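Local structure of EscN (2OBL) at residues A138-F146 with Y172-G180; F146-R156 with R206-I215. The protein belongs to the type III secretion branch of the ATP synthase alpha/beta family, a group of P-loop NTPases. The protein carries 1 engineered substitution. All blocks are in the same frame, centred on the assembly; numbering follows the deposited sequence.

Interactions 1 and 2 divide one helix, 138-156, between two partners. Its first half packs on helix 169-182 in interaction 1, and its second half meets the hairpin leading into strand 214-222 in interaction 2. The two centres are about 20 Å apart. Phe146 is common to both, its ring reaching Tyr172 in the first and Arg206 in the second, and the four segments alternate along the chain within the nucleotide-binding domain. Interaction 1 is mostly apolar with a water-bridged charged margin, whereas interaction 2 is buried and centred on a salt bridge. The calcium ligands Asn229 and Asp234 belong to neither, and the acetate, probably from the crystallisation liquor, is bound by Arg177 of helix 169-182.

Interaction 1: A138-F146 with Y172-G180; sequences ALERMKAAF and YARAARDVG. With ACT (acetate ion), chain C.
Met142 is a knob in a hole formed by Tyr172, Ala175, Ala176 and Val179. With CG opposite the backbone N (chi1 174°) and an extended chain beyond it, its thioether lies across the second helix, SD 3.8 Å from Ala176 CA and CG 3.7 Å from Tyr172 CE1. The tyrosine turns an edge to Met142 O, which lies in the ring plane 3.4 Å from Tyr172 CE1. Phe146 CE2 approaches Tyr172 OH obliquely at 3.6 Å; that hydroxyl is hydrogen-bonded to Ser199 of helix 194-204. Helices 138-156 and 169-182 are consecutive helices of the RecA-like P-loop NTPase core, separated by strand 161-167. Their axes here approach to 7.8 Å with directions 127° apart, and alanines permit this closeness: Ala175 CB lies 3.5 Å from Arg141 CB. Val179 divides its branches, CG2 touching the Leu139 backbone and CG1 the Leu139 CD1 methyl. Bent at chi3, Arg141 lays its guanidinium over Ala138 CA, while its NE bonds Arg136 O. Its NH1 and NH2 each donate to a water, and both waters donate to Asp178 OD2; Arg141 NH1 and Asp178 OD2 themselves stand 5.0 Å apart. The other oxygen, Asp178 OD1, forms a salt bridge with Arg177 NE, which comes in 47° above the carboxylate plane. Arg177 NH1 and NH2 make nearly straight bonds to separate oxygens of an acetate, the methyl of which rests over one face of the Arg174 guanidinium.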
ATOM      1  N   ALA A 138      -4.443  -3.689  23.341  1.00 11.84           N
ATOM      2  CA  ALA A 138      -3.254  -3.801  22.517  1.00 11.95           C
ATOM      3  C   ALA A 138      -3.147  -5.197  21.905  1.00 12.84           C
ATOM      4  O   ALA A 138      -2.815  -5.334  20.739  1.00 11.56           O
ATOM      5  CB  ALA A 138      -2.003  -3.444  23.313  1.00 13.17           C
ATOM      6  N   LEU A 139      -3.450  -6.237  22.684  1.00 12.67           N
ATOM      7  CA  LEU A 139      -3.374  -7.610  22.173  1.00 14.74           C
ATOM      8  C   LEU A 139      -4.232  -7.817  20.928  1.00 14.65           C
ATOM      9  O   LEU A 139      -3.812  -8.474  19.971  1.00 14.55           O
ATOM     10  CB  LEU A 139      -3.772  -8.626  23.257  1.00 15.73           C
ATOM     11  CG  LEU A 139      -3.475 -10.098  22.932  1.00 17.10           C
ATOM     12  CD1 LEU A 139      -1.989 -10.326  22.760  1.00 18.60           C
ATOM     13  CD2 LEU A 139      -4.021 -11.018  24.013  1.00 17.19           C
ATOM     14  N   GLU A 140      -5.438  -7.259  20.940  1.00 13.48           N
ATOM     15  CA  GLU A 140      -6.308  -7.357  19.794  1.00 14.51           C
ATOM     16  C   GLU A 140      -5.766  -6.585  18.586  1.00 13.29           C
ATOM     17  O   GLU A 140      -5.814  -7.074  17.472  1.00 12.70           O
ATOM     18  CB  GLU A 140      -7.716  -6.883  20.144  1.00 16.16           C
ATOM     19  CG  GLU A 140      -8.767  -7.530  19.288  1.00 17.97           C
ATOM     20  CD  GLU A 140     -10.115  -6.893  19.454  1.00 19.86           C
ATOM     21  OE1 GLU A 140     -10.370  -6.303  20.514  1.00 20.55           O
ATOM     22  OE2 GLU A 140     -10.915  -6.985  18.514  1.00 21.36           O
ATOM     23  N   ARG A 141      -5.267  -5.371  18.809  1.00 12.27           N
ATOM     24  CA  ARG A 141      -4.691  -4.574  17.715  1.00 12.74           C
ATOM     25  C   ARG A 141      -3.439  -5.233  17.096  1.00 12.73           C
ATOM     26  O   ARG A 141      -3.198  -5.156  15.872  1.00 13.14           O
ATOM     27  CB  ARG A 141      -4.389  -3.152  18.187  1.00 12.94           C
ATOM     28  CG  ARG A 141      -5.656  -2.307  18.437  1.00 12.45           C
ATOM     29  CD  ARG A 141      -5.319  -0.894  18.930  1.00 13.42           C
ATOM     30  NE  ARG A 141      -5.160  -0.848  20.385  1.00 12.94           N
ATOM     31  CZ  ARG A 141      -4.023  -0.571  21.022  1.00 13.84           C
ATOM     32  NH1 ARG A 141      -2.909  -0.278  20.352  1.00 10.37           N
ATOM     33  NH2 ARG A 141      -4.002  -0.560  22.355  1.00 14.04           N
ATOM     34  N   MET A 142      -2.634  -5.873  17.934  1.00 12.85           N
ATOM     35  CA  MET A 142      -1.499  -6.631  17.423  1.00 14.35           C
ATOM     36  C   MET A 142      -1.960  -7.851  16.622  1.00 13.63           C
ATOM     37  O   MET A 142      -1.451  -8.118  15.529  1.00 13.88           O
ATOM     38  CB  MET A 142      -0.605  -7.084  18.568  1.00 16.26           C
ATOM     39  CG  MET A 142       0.522  -7.992  18.120  1.00 16.81           C
ATOM     40  SD  MET A 142       1.447  -8.570  19.532  1.00 17.32           S
ATOM     41  CE  MET A 142       2.855  -9.319  18.707  1.00 18.41           C
ATOM     42  N   LYS A 143      -2.919  -8.601  17.167  1.00 13.80           N
ATOM     43  CA  LYS A 143      -3.350  -9.844  16.512  1.00 14.03           C
ATOM     44  C   LYS A 143      -4.002  -9.587  15.157  1.00 13.09           C
ATOM     45  O   LYS A 143      -3.963 -10.442  14.260  1.00 12.46           O
ATOM     46  CB  LYS A 143      -4.273 -10.665  17.434  1.00 14.30           C
ATOM     47  CG  LYS A 143      -3.524 -11.403  18.552  1.00 15.80           C
ATOM     48  CD  LYS A 143      -4.483 -11.960  19.609  1.00 16.96           C
ATOM     49  CE  LYS A 143      -3.740 -12.839  20.624  1.00 19.11           C
ATOM     50  NZ  LYS A 143      -4.691 -13.747  21.366  1.00 21.07           N
ATOM     51  N   ALA A 144      -4.579  -8.397  14.986  1.00 11.59           N
ATOM     52  CA  ALA A 144      -5.263  -8.068  13.724  1.00 12.75           C
ATOM     53  C   ALA A 144      -4.359  -8.255  12.513  1.00 12.63           C
ATOM     54  O   ALA A 144      -4.815  -8.678  11.465  1.00 12.96           O
ATOM     55  CB  ALA A 144      -5.827  -6.644  13.743  1.00 12.50           C
ATOM     56  N   ALA A 145      -3.074  -7.928  12.658  1.00 12.32           N
ATOM     57  CA  ALA A 145      -2.137  -8.060  11.566  1.00 11.37           C
ATOM     58  C   ALA A 145      -1.984  -9.537  11.150  1.00 12.37           C
ATOM     59  O   ALA A 145      -1.886  -9.857   9.964  1.00 12.96           O
ATOM     60  CB  ALA A 145      -0.789  -7.498  11.971  1.00 12.22           C
ATOM     61  N   PHE A 146      -1.938 -10.417  12.138  1.00 11.63           N
ATOM     62  CA  PHE A 146      -1.784 -11.851  11.879  1.00 12.73           C
ATOM     63  C   PHE A 146      -3.085 -12.437  11.361  1.00 12.42           C
ATOM     64  O   PHE A 146      -3.085 -13.241  10.441  1.00 12.51           O
ATOM     65  CB  PHE A 146      -1.321 -12.568  13.147  1.00 14.49           C
ATOM     66  CG  PHE A 146       0.059 -12.177  13.583  1.00 16.29           C
ATOM     67  CD1 PHE A 146       1.161 -12.931  13.185  1.00 17.56           C
ATOM     68  CD2 PHE A 146       0.263 -11.060  14.392  1.00 16.87           C
ATOM     69  CE1 PHE A 146       2.452 -12.574  13.572  1.00 18.78           C
ATOM     70  CE2 PHE A 146       1.546 -10.686  14.777  1.00 16.98           C
ATOM     71  CZ  PHE A 146       2.642 -11.444  14.369  1.00 17.51           C
ATOM     72  N   TYR A 172       0.125  -1.193  14.177  1.00 11.42           N
ATOM     73  CA  TYR A 172       0.342  -2.581  14.542  1.00 11.80           C
ATOM     74  C   TYR A 172       1.549  -2.659  15.477  1.00 11.84           C
ATOM     75  O   TYR A 172       1.508  -3.333  16.513  1.00 11.83           O
ATOM     76  CB  TYR A 172       0.638  -3.473  13.322  1.00 12.77           C
ATOM     77  CG  TYR A 172       1.467  -4.662  13.749  1.00 13.07           C
ATOM     78  CD1 TYR A 172       0.872  -5.765  14.357  1.00 12.86           C
ATOM     79  CD2 TYR A 172       2.856  -4.664  13.605  1.00 11.86           C
ATOM     80  CE1 TYR A 172       1.625  -6.830  14.800  1.00 13.38           C
ATOM     81  CE2 TYR A 172       3.618  -5.730  14.041  1.00 12.86           C
ATOM     82  CZ  TYR A 172       2.993  -6.812  14.646  1.00 13.04           C
ATOM     83  OH  TYR A 172       3.746  -7.873  15.087  1.00 13.55           O
ATOM     84  N   ALA A 173       2.628  -1.983  15.088  1.00 10.22           N
ATOM     85  CA  ALA A 173       3.891  -2.045  15.854  1.00 10.62           C
ATOM     86  C   ALA A 173       3.756  -1.424  17.243  1.00 11.38           C
ATOM     87  O   ALA A 173       4.353  -1.907  18.213  1.00 10.94           O
ATOM     88  CB  ALA A 173       5.025  -1.388  15.076  1.00 10.87           C
ATOM     89  N   ARG A 174       2.982  -0.348  17.344  1.00 11.89           N
ATOM     90  CA  ARG A 174       2.772   0.288  18.635  1.00 12.40           C
ATOM     91  C   ARG A 174       1.976  -0.653  19.539  1.00 12.43           C
ATOM     92  O   ARG A 174       2.254  -0.747  20.729  1.00 12.74           O
ATOM     93  CB  ARG A 174       2.048   1.619  18.476  1.00 13.08           C
ATOM     94  CG  ARG A 174       2.925   2.691  17.825  1.00 13.49           C
ATOM     95  CD  ARG A 174       2.084   3.917  17.523  1.00 13.80           C
ATOM     96  NE  ARG A 174       2.849   4.921  16.791  1.00 15.43           N
ATOM     97  CZ  ARG A 174       2.311   6.021  16.275  1.00 15.99           C
ATOM     98  NH1 ARG A 174       1.008   6.251  16.420  1.00 16.79           N
ATOM     99  NH2 ARG A 174       3.074   6.897  15.629  1.00 14.97           N
ATOM    100  N   ALA A 175       1.001  -1.349  18.972  1.00 12.34           N
ATOM    101  CA  ALA A 175       0.249  -2.352  19.745  1.00 12.42           C
ATOM    102  C   ALA A 175       1.184  -3.491  20.176  1.00 12.43           C
ATOM    103  O   ALA A 175       1.192  -3.893  21.333  1.00 12.85           O
ATOM    104  CB  ALA A 175      -0.932  -2.896  18.925  1.00 12.44           C
ATOM    105  N   ALA A 176       1.973  -4.004  19.237  1.00 12.76           N
ATOM    106  CA  ALA A 176       2.891  -5.099  19.536  1.00 12.66           C
ATOM    107  C   ALA A 176       3.941  -4.682  20.575  1.00 12.69           C
ATOM    108  O   ALA A 176       4.393  -5.513  21.403  1.00 12.49           O
ATOM    109  CB  ALA A 176       3.557  -5.585  18.240  1.00 13.76           C
ATOM    110  N   ARG A 177       4.324  -3.404  20.539  1.00 11.84           N
ATOM    111  CA  ARG A 177       5.243  -2.839  21.533  1.00 12.14           C
ATOM    112  C   ARG A 177       4.630  -2.970  22.929  1.00 12.54           C
ATOM    113  O   ARG A 177       5.283  -3.438  23.859  1.00 10.99           O
ATOM    114  CB  ARG A 177       5.524  -1.355  21.223  1.00 12.58           C
ATOM    115  CG  ARG A 177       6.308  -0.591  22.302  1.00 12.36           C
ATOM    116  CD  ARG A 177       6.138   0.929  22.074  1.00 13.54           C
ATOM    117  NE  ARG A 177       4.739   1.319  22.251  1.00 14.17           N
ATOM    118  CZ  ARG A 177       4.192   2.435  21.781  1.00 15.74           C
ATOM    119  NH1 ARG A 177       4.935   3.315  21.106  1.00 15.00           N
ATOM    120  NH2 ARG A 177       2.890   2.684  22.008  1.00 15.16           N
ATOM    121  N   ASP A 178       3.390  -2.523  23.059  1.00 13.22           N
ATOM    122  CA  ASP A 178       2.737  -2.472  24.342  1.00 13.75           C
ATOM    123  C   ASP A 178       2.541  -3.882  24.888  1.00 13.21           C
ATOM    124  O   ASP A 178       2.740  -4.109  26.074  1.00 13.00           O
ATOM    125  CB  ASP A 178       1.434  -1.692  24.255  1.00 15.52           C
ATOM    126  CG  ASP A 178       1.677  -0.214  24.016  1.00 17.10           C
ATOM    127  OD1 ASP A 178       2.826   0.223  24.224  1.00 17.74           O
ATOM    128  OD2 ASP A 178       0.730   0.499  23.643  1.00 18.41           O
ATOM    129  N   VAL A 179       2.215  -4.826  24.009  1.00 12.58           N
ATOM    130  CA  VAL A 179       2.114  -6.254  24.399  1.00 12.44           C
ATOM    131  C   VAL A 179       3.459  -6.787  24.876  1.00 13.64           C
ATOM    132  O   VAL A 179       3.549  -7.421  25.937  1.00 13.38           O
ATOM    133  CB  VAL A 179       1.610  -7.125  23.226  1.00 12.85           C
ATOM    134  CG1 VAL A 179       1.656  -8.643  23.583  1.00 12.74           C
ATOM    135  CG2 VAL A 179       0.199  -6.699  22.833  1.00 13.42           C
ATOM    136  N   GLY A 180       4.506  -6.507  24.105  1.00 13.04           N
ATOM    137  CA  GLY A 180       5.855  -6.967  24.437  1.00 13.26           C
ATOM    138  C   GLY A 180       6.366  -6.411  25.756  1.00 13.08           C
ATOM    139  O   GLY A 180       6.922  -7.153  26.575  1.00 14.58           O
TER
HETATM  140  C   ACT C1201       2.551   5.832  20.419  1.00 41.36           C
HETATM  141  O   ACT C1201       3.770   5.560  20.348  1.00 41.16           O
HETATM  142  OXT ACT C1201       1.836   5.087  21.144  1.00 40.55           O
HETATM  143  CH3 ACT C1201       1.984   7.004  19.669  1.00 40.95           C
HETATM  144  O   HOH W   1      -0.544   0.932  21.235  1.00 30.76           O
HETATM  145  O   HOH W   2      -1.990   0.181  24.302  1.00 34.79           O

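Interaction 2: F146-R156 with R206-I215; sequences FTATTIAEYFR and RAGPAPKGSI
Arg156 and Gly213 bring the two backbones closest, their CA atoms 4.7 Å apart near the helix's C-terminal end; further back the gap widens to 7.3 Å between the CA atoms of Thr149 and Arg206. The second segment is a beta hairpin: Gly208 and Ile215 form a hydrogen-bonded antiparallel pair, bonding N to O in both directions, and residues 210-213 make the turn. Strand 214-222 then enters the parallel sheet of the RecA-like nucleotide-binding domain, against which helix 138-156 packs. Arg206, just ahead of the hairpin, reaches back along the helix. Bent at chi3 (73°), it forms a side-on, two-nitrogen salt bridge with Glu153: NE donates to OE2 of Glu153 at 2.7 Å and NH2 to OE1 of Glu153 at 2.8 Å. Both bonds are almost straight and lie in the guanidinium plane, although the carboxylate is turned 40° from that plane. NH2 of Arg206 also donates to Thr150 OG1 at 2.9 Å, with a more bent angle of 136°, and that hydroxyl in turn donates to Phe146 O from above the carbonyl plane. The Thr149 CG2 methyl lies over one guanidinium face, toward its rim, and the Phe146 ring meets NH1 edge-on. Bonds to Glu153, Thr150 and, through NH1, Leu38 O together restrict the guanidinium's rotation. Ile215 CD1 packs 3.7 Å from Ala152 CB and also touches Glu153 CG. Arg156 runs its CG past Ser214 N and its CD against Ala210 CB. A water accepts from Arg156 NH1 at 2.7 Å and donates to both Glu153 OE2 and Arg206 O.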
ATOM      1  N   PHE A 146      -1.938 -10.417  12.138  1.00 11.63           N
ATOM      2  CA  PHE A 146      -1.784 -11.851  11.879  1.00 12.73           C
ATOM      3  C   PHE A 146      -3.085 -12.437  11.361  1.00 12.42           C
ATOM      4  O   PHE A 146      -3.085 -13.241  10.441  1.00 12.51           O
ATOM      5  CB  PHE A 146      -1.321 -12.568  13.147  1.00 14.49           C
ATOM      6  CG  PHE A 146       0.059 -12.177  13.583  1.00 16.29           C
ATOM      7  CD1 PHE A 146       1.161 -12.931  13.185  1.00 17.56           C
ATOM      8  CD2 PHE A 146       0.263 -11.060  14.392  1.00 16.87           C
ATOM      9  CE1 PHE A 146       2.452 -12.574  13.572  1.00 18.78           C
ATOM     10  CE2 PHE A 146       1.546 -10.686  14.777  1.00 16.98           C
ATOM     11  CZ  PHE A 146       2.642 -11.444  14.369  1.00 17.51           C
ATOM     12  N   THR A 147      -4.201 -12.020  11.946  1.00 12.12           N
ATOM     13  CA  THR A 147      -5.514 -12.459  11.472  1.00 12.97           C
ATOM     14  C   THR A 147      -5.709 -12.132   9.992  1.00 13.08           C
ATOM     15  O   THR A 147      -6.082 -12.997   9.187  1.00 12.80           O
ATOM     16  CB  THR A 147      -6.622 -11.786  12.289  1.00 13.84           C
ATOM     17  OG1 THR A 147      -6.613 -12.332  13.617  1.00 13.41           O
ATOM     18  CG2 THR A 147      -7.989 -11.982  11.635  1.00 13.84           C
ATOM     19  N   ALA A 148      -5.422 -10.890   9.630  1.00 11.95           N
ATOM     20  CA  ALA A 148      -5.509 -10.465   8.239  1.00 12.19           C
ATOM     21  C   ALA A 148      -4.609 -11.314   7.341  1.00 12.13           C
ATOM     22  O   ALA A 148      -5.021 -11.764   6.279  1.00 11.27           O
ATOM     23  CB  ALA A 148      -5.140  -8.987   8.127  1.00 13.08           C
ATOM     24  N   THR A 149      -3.384 -11.538   7.784  1.00 10.65           N
ATOM     25  CA  THR A 149      -2.418 -12.284   6.988  1.00 11.19           C
ATOM     26  C   THR A 149      -2.904 -13.724   6.774  1.00 11.48           C
ATOM     27  O   THR A 149      -2.838 -14.263   5.666  1.00 11.99           O
ATOM     28  CB  THR A 149      -0.998 -12.222   7.598  1.00 11.01           C
ATOM     29  OG1 THR A 149      -0.583 -10.851   7.711  1.00 11.47           O
ATOM     30  CG2 THR A 149       0.022 -12.969   6.696  1.00 11.55           C
ATOM     31  N   THR A 150      -3.414 -14.321   7.836  1.00 10.46           N
ATOM     32  CA  THR A 150      -3.918 -15.697   7.797  1.00 12.44           C
ATOM     33  C   THR A 150      -5.114 -15.821   6.858  1.00 12.25           C
ATOM     34  O   THR A 150      -5.223 -16.775   6.098  1.00 12.20           O
ATOM     35  CB  THR A 150      -4.276 -16.174   9.211  1.00 12.50           C
ATOM     36  OG1 THR A 150      -3.072 -16.206   9.997  1.00 14.34           O
ATOM     37  CG2 THR A 150      -4.874 -17.594   9.168  1.00 12.65           C
ATOM     38  N   ILE A 151      -6.010 -14.847   6.909  1.00 12.50           N
ATOM     39  CA  ILE A 151      -7.157 -14.840   6.013  1.00 12.61           C
ATOM     40  C   ILE A 151      -6.720 -14.692   4.545  1.00 12.52           C
ATOM     41  O   ILE A 151      -7.264 -15.354   3.649  1.00 11.85           O
ATOM     42  CB  ILE A 151      -8.174 -13.758   6.418  1.00 13.27           C
ATOM     43  CG1 ILE A 151      -8.841 -14.131   7.756  1.00 12.37           C
ATOM     44  CG2 ILE A 151      -9.231 -13.586   5.332  1.00 13.76           C
ATOM     45  CD1 ILE A 151      -9.600 -12.974   8.394  1.00 13.46           C
ATOM     46  N   ALA A 152      -5.738 -13.832   4.301  1.00 12.80           N
ATOM     47  CA  ALA A 152      -5.167 -13.691   2.971  1.00 11.92           C
ATOM     48  C   ALA A 152      -4.611 -15.019   2.471  1.00 12.36           C
ATOM     49  O   ALA A 152      -4.788 -15.361   1.307  1.00 12.12           O
ATOM     50  CB  ALA A 152      -4.063 -12.594   2.949  1.00 11.11           C
ATOM     51  N   GLU A 153      -3.944 -15.760   3.353  1.00 12.98           N
ATOM     52  CA  GLU A 153      -3.410 -17.081   2.997  1.00 13.89           C
ATOM     53  C   GLU A 153      -4.527 -18.062   2.658  1.00 13.74           C
ATOM     54  O   GLU A 153      -4.409 -18.856   1.717  1.00 13.88           O
ATOM     55  CB  GLU A 153      -2.531 -17.627   4.123  1.00 14.32           C
ATOM     56  CG  GLU A 153      -1.226 -16.867   4.304  1.00 15.25           C
ATOM     57  CD  GLU A 153      -0.527 -17.197   5.605  1.00 15.84           C
ATOM     58  OE1 GLU A 153      -1.200 -17.668   6.542  1.00 16.79           O
ATOM     59  OE2 GLU A 153       0.699 -16.971   5.692  1.00 15.48           O
ATOM     60  N   TYR A 154      -5.615 -18.006   3.418  1.00 14.08           N
ATOM     61  CA  TYR A 154      -6.756 -18.876   3.145  1.00 14.54           C
ATOM     62  C   TYR A 154      -7.282 -18.637   1.730  1.00 14.87           C
ATOM     63  O   TYR A 154      -7.497 -19.587   0.977  1.00 14.08           O
ATOM     64  CB  TYR A 154      -7.880 -18.690   4.166  1.00 14.84           C
ATOM     65  CG  TYR A 154      -9.173 -19.325   3.700  1.00 14.87           C
ATOM     66  CD1 TYR A 154      -9.361 -20.707   3.762  1.00 15.19           C
ATOM     67  CD2 TYR A 154     -10.188 -18.549   3.162  1.00 14.50           C
ATOM     68  CE1 TYR A 154     -10.527 -21.284   3.307  1.00 15.15           C
ATOM     69  CE2 TYR A 154     -11.358 -19.117   2.711  1.00 15.37           C
ATOM     70  CZ  TYR A 154     -11.524 -20.478   2.782  1.00 15.26           C
ATOM     71  OH  TYR A 154     -12.705 -21.017   2.325  1.00 15.85           O
ATOM     72  N   PHE A 155      -7.495 -17.369   1.376  1.00 14.58           N
ATOM     73  CA  PHE A 155      -7.988 -17.034   0.033  1.00 14.79           C
ATOM     74  C   PHE A 155      -6.967 -17.298  -1.086  1.00 15.53           C
ATOM     75  O   PHE A 155      -7.332 -17.789  -2.164  1.00 15.51           O
ATOM     76  CB  PHE A 155      -8.586 -15.624  -0.002  1.00 14.73           C
ATOM     77  CG  PHE A 155      -9.937 -15.547   0.651  1.00 14.81           C
ATOM     78  CD1 PHE A 155     -11.041 -16.144   0.047  1.00 14.82           C
ATOM     79  CD2 PHE A 155     -10.100 -14.950   1.890  1.00 13.89           C
ATOM     80  CE1 PHE A 155     -12.299 -16.103   0.648  1.00 15.15           C
ATOM     81  CE2 PHE A 155     -11.360 -14.908   2.506  1.00 14.68           C
ATOM     82  CZ  PHE A 155     -12.465 -15.479   1.883  1.00 14.71           C
ATOM     83  N   ARG A 156      -5.690 -17.027  -0.814  1.00 15.06           N
ATOM     84  CA  ARG A 156      -4.623 -17.415  -1.743  1.00 15.01           C
ATOM     85  C   ARG A 156      -4.708 -18.914  -2.051  1.00 15.71           C
ATOM     86  O   ARG A 156      -4.634 -19.333  -3.212  1.00 14.35           O
ATOM     87  CB  ARG A 156      -3.256 -17.097  -1.141  1.00 15.94           C
ATOM     88  CG  ARG A 156      -2.061 -17.493  -2.013  1.00 17.40           C
ATOM     89  CD  ARG A 156      -0.824 -17.634  -1.148  1.00 17.43           C
ATOM     90  NE  ARG A 156      -1.043 -18.624  -0.088  1.00 17.82           N
ATOM     91  CZ  ARG A 156      -0.262 -18.767   0.978  1.00 17.61           C
ATOM     92  NH1 ARG A 156       0.801 -17.991   1.140  1.00 17.04           N
ATOM     93  NH2 ARG A 156      -0.542 -19.692   1.885  1.00 16.98           N
ATOM     94  N   ARG A 206       5.251 -13.591   4.696  1.00 14.12           N
ATOM     95  CA  ARG A 206       4.070 -14.391   4.354  1.00 13.93           C
ATOM     96  C   ARG A 206       3.351 -13.941   3.075  1.00 14.09           C
ATOM     97  O   ARG A 206       2.633 -14.717   2.460  1.00 13.21           O
ATOM     98  CB  ARG A 206       3.116 -14.488   5.543  1.00 14.41           C
ATOM     99  CG  ARG A 206       3.689 -15.354   6.650  1.00 14.23           C
ATOM    100  CD  ARG A 206       2.951 -15.169   7.952  1.00 14.44           C
ATOM    101  NE  ARG A 206       1.630 -15.782   7.936  1.00 12.15           N
ATOM    102  CZ  ARG A 206       0.813 -15.775   8.986  1.00 12.79           C
ATOM    103  NH1 ARG A 206       1.197 -15.182  10.118  1.00 12.23           N
ATOM    104  NH2 ARG A 206      -0.368 -16.361   8.909  1.00 12.49           N
ATOM    105  N   ALA A 207       3.559 -12.692   2.668  1.00 13.36           N
ATOM    106  CA  ALA A 207       3.092 -12.228   1.362  1.00 14.02           C
ATOM    107  C   ALA A 207       3.999 -12.830   0.285  1.00 15.23           C
ATOM    108  O   ALA A 207       5.109 -13.281   0.590  1.00 16.59           O
ATOM    109  CB  ALA A 207       3.140 -10.699   1.304  1.00 13.97           C
ATOM    110  N   GLY A 208       3.545 -12.832  -0.962  1.00 14.97           N
ATOM    111  CA  GLY A 208       4.376 -13.317  -2.076  1.00 15.87           C
ATOM    112  C   GLY A 208       3.622 -14.094  -3.137  1.00 16.62           C
ATOM    113  O   GLY A 208       2.455 -14.449  -2.951  1.00 16.03           O
ATOM    114  N   PRO A 209       4.290 -14.375  -4.271  1.00 17.28           N
ATOM    115  CA  PRO A 209       3.671 -15.182  -5.318  1.00 18.08           C
ATOM    116  C   PRO A 209       3.540 -16.634  -4.870  1.00 19.45           C
ATOM    117  O   PRO A 209       4.228 -17.059  -3.946  1.00 18.99           O
ATOM    118  CB  PRO A 209       4.668 -15.087  -6.488  1.00 17.87           C
ATOM    119  CG  PRO A 209       5.649 -14.030  -6.108  1.00 18.17           C
ATOM    120  CD  PRO A 209       5.657 -13.957  -4.617  1.00 17.51           C
ATOM    121  N   ALA A 210       2.663 -17.387  -5.525  1.00 20.93           N
ATOM    122  CA  ALA A 210       2.481 -18.797  -5.195  1.00 22.65           C
ATOM    123  C   ALA A 210       2.069 -19.579  -6.431  1.00 23.46           C
ATOM    124  O   ALA A 210       1.610 -18.992  -7.408  1.00 23.39           O
ATOM    125  CB  ALA A 210       1.436 -18.950  -4.090  1.00 22.95           C
ATOM    126  N   PRO A 211       2.235 -20.915  -6.396  1.00 24.81           N
ATOM    127  CA  PRO A 211       1.865 -21.765  -7.524  1.00 25.47           C
ATOM    128  C   PRO A 211       0.460 -21.432  -8.019  1.00 26.00           C
ATOM    129  O   PRO A 211       0.258 -21.186  -9.211  1.00 26.58           O
ATOM    130  CB  PRO A 211       1.902 -23.175  -6.924  1.00 25.50           C
ATOM    131  CG  PRO A 211       2.915 -23.081  -5.832  1.00 25.29           C
ATOM    132  CD  PRO A 211       2.796 -21.689  -5.274  1.00 25.18           C
ATOM    133  N   LYS A 212      -0.500 -21.436  -7.099  1.00 25.67           N
ATOM    134  CA  LYS A 212      -1.848 -20.971  -7.388  1.00 24.92           C
ATOM    135  C   LYS A 212      -2.151 -19.808  -6.446  1.00 23.59           C
ATOM    136  O   LYS A 212      -1.813 -19.851  -5.258  1.00 23.96           O
ATOM    137  CB  LYS A 212      -2.874 -22.094  -7.224  1.00 25.52           C
ATOM    138  CG  LYS A 212      -3.049 -22.972  -8.460  1.00 26.58           C
ATOM    139  CD  LYS A 212      -1.794 -23.779  -8.765  1.00 27.29           C
ATOM    140  CE  LYS A 212      -1.967 -24.624 -10.012  1.00 27.92           C
ATOM    141  NZ  LYS A 212      -0.796 -25.511 -10.251  1.00 28.51           N
ATOM    142  N   GLY A 213      -2.760 -18.759  -6.986  1.00 21.65           N
ATOM    143  CA  GLY A 213      -3.031 -17.566  -6.201  1.00 18.87           C
ATOM    144  C   GLY A 213      -1.763 -16.819  -5.830  1.00 16.92           C
ATOM    145  O   GLY A 213      -0.652 -17.207  -6.206  1.00 16.72           O
ATOM    146  N   SER A 214      -1.934 -15.733  -5.090  1.00 14.89           N
ATOM    147  CA  SER A 214      -0.819 -14.939  -4.632  1.00 13.42           C
ATOM    148  C   SER A 214      -1.317 -13.987  -3.568  1.00 12.25           C
ATOM    149  O   SER A 214      -2.529 -13.783  -3.423  1.00 11.46           O
ATOM    150  CB  SER A 214      -0.262 -14.108  -5.782  1.00 13.75           C
ATOM    151  OG  SER A 214      -1.275 -13.267  -6.305  1.00 14.31           O
ATOM    152  N   ILE A 215      -0.373 -13.413  -2.829  1.00 11.62           N
ATOM    153  CA  ILE A 215      -0.664 -12.314  -1.921  1.00 10.29           C
ATOM    154  C   ILE A 215       0.311 -11.201  -2.253  1.00 11.16           C
ATOM    155  O   ILE A 215       1.538 -11.362  -2.142  1.00 11.91           O
ATOM    156  CB  ILE A 215      -0.477 -12.696  -0.430  1.00 10.21           C
ATOM    157  CG1 ILE A 215      -1.402 -13.854  -0.033  1.00 10.45           C
ATOM    158  CG2 ILE A 215      -0.693 -11.483   0.467  1.00  9.29           C
ATOM    159  CD1 ILE A 215      -1.191 -14.300   1.392  1.00  9.93           C
TER
HETATM  160  O   HOH W   3       2.187 -17.187   3.299  1.00 29.20           O
HETATM  161  O   HOH W   4       1.918 -15.735  -0.258  1.00 33.20           O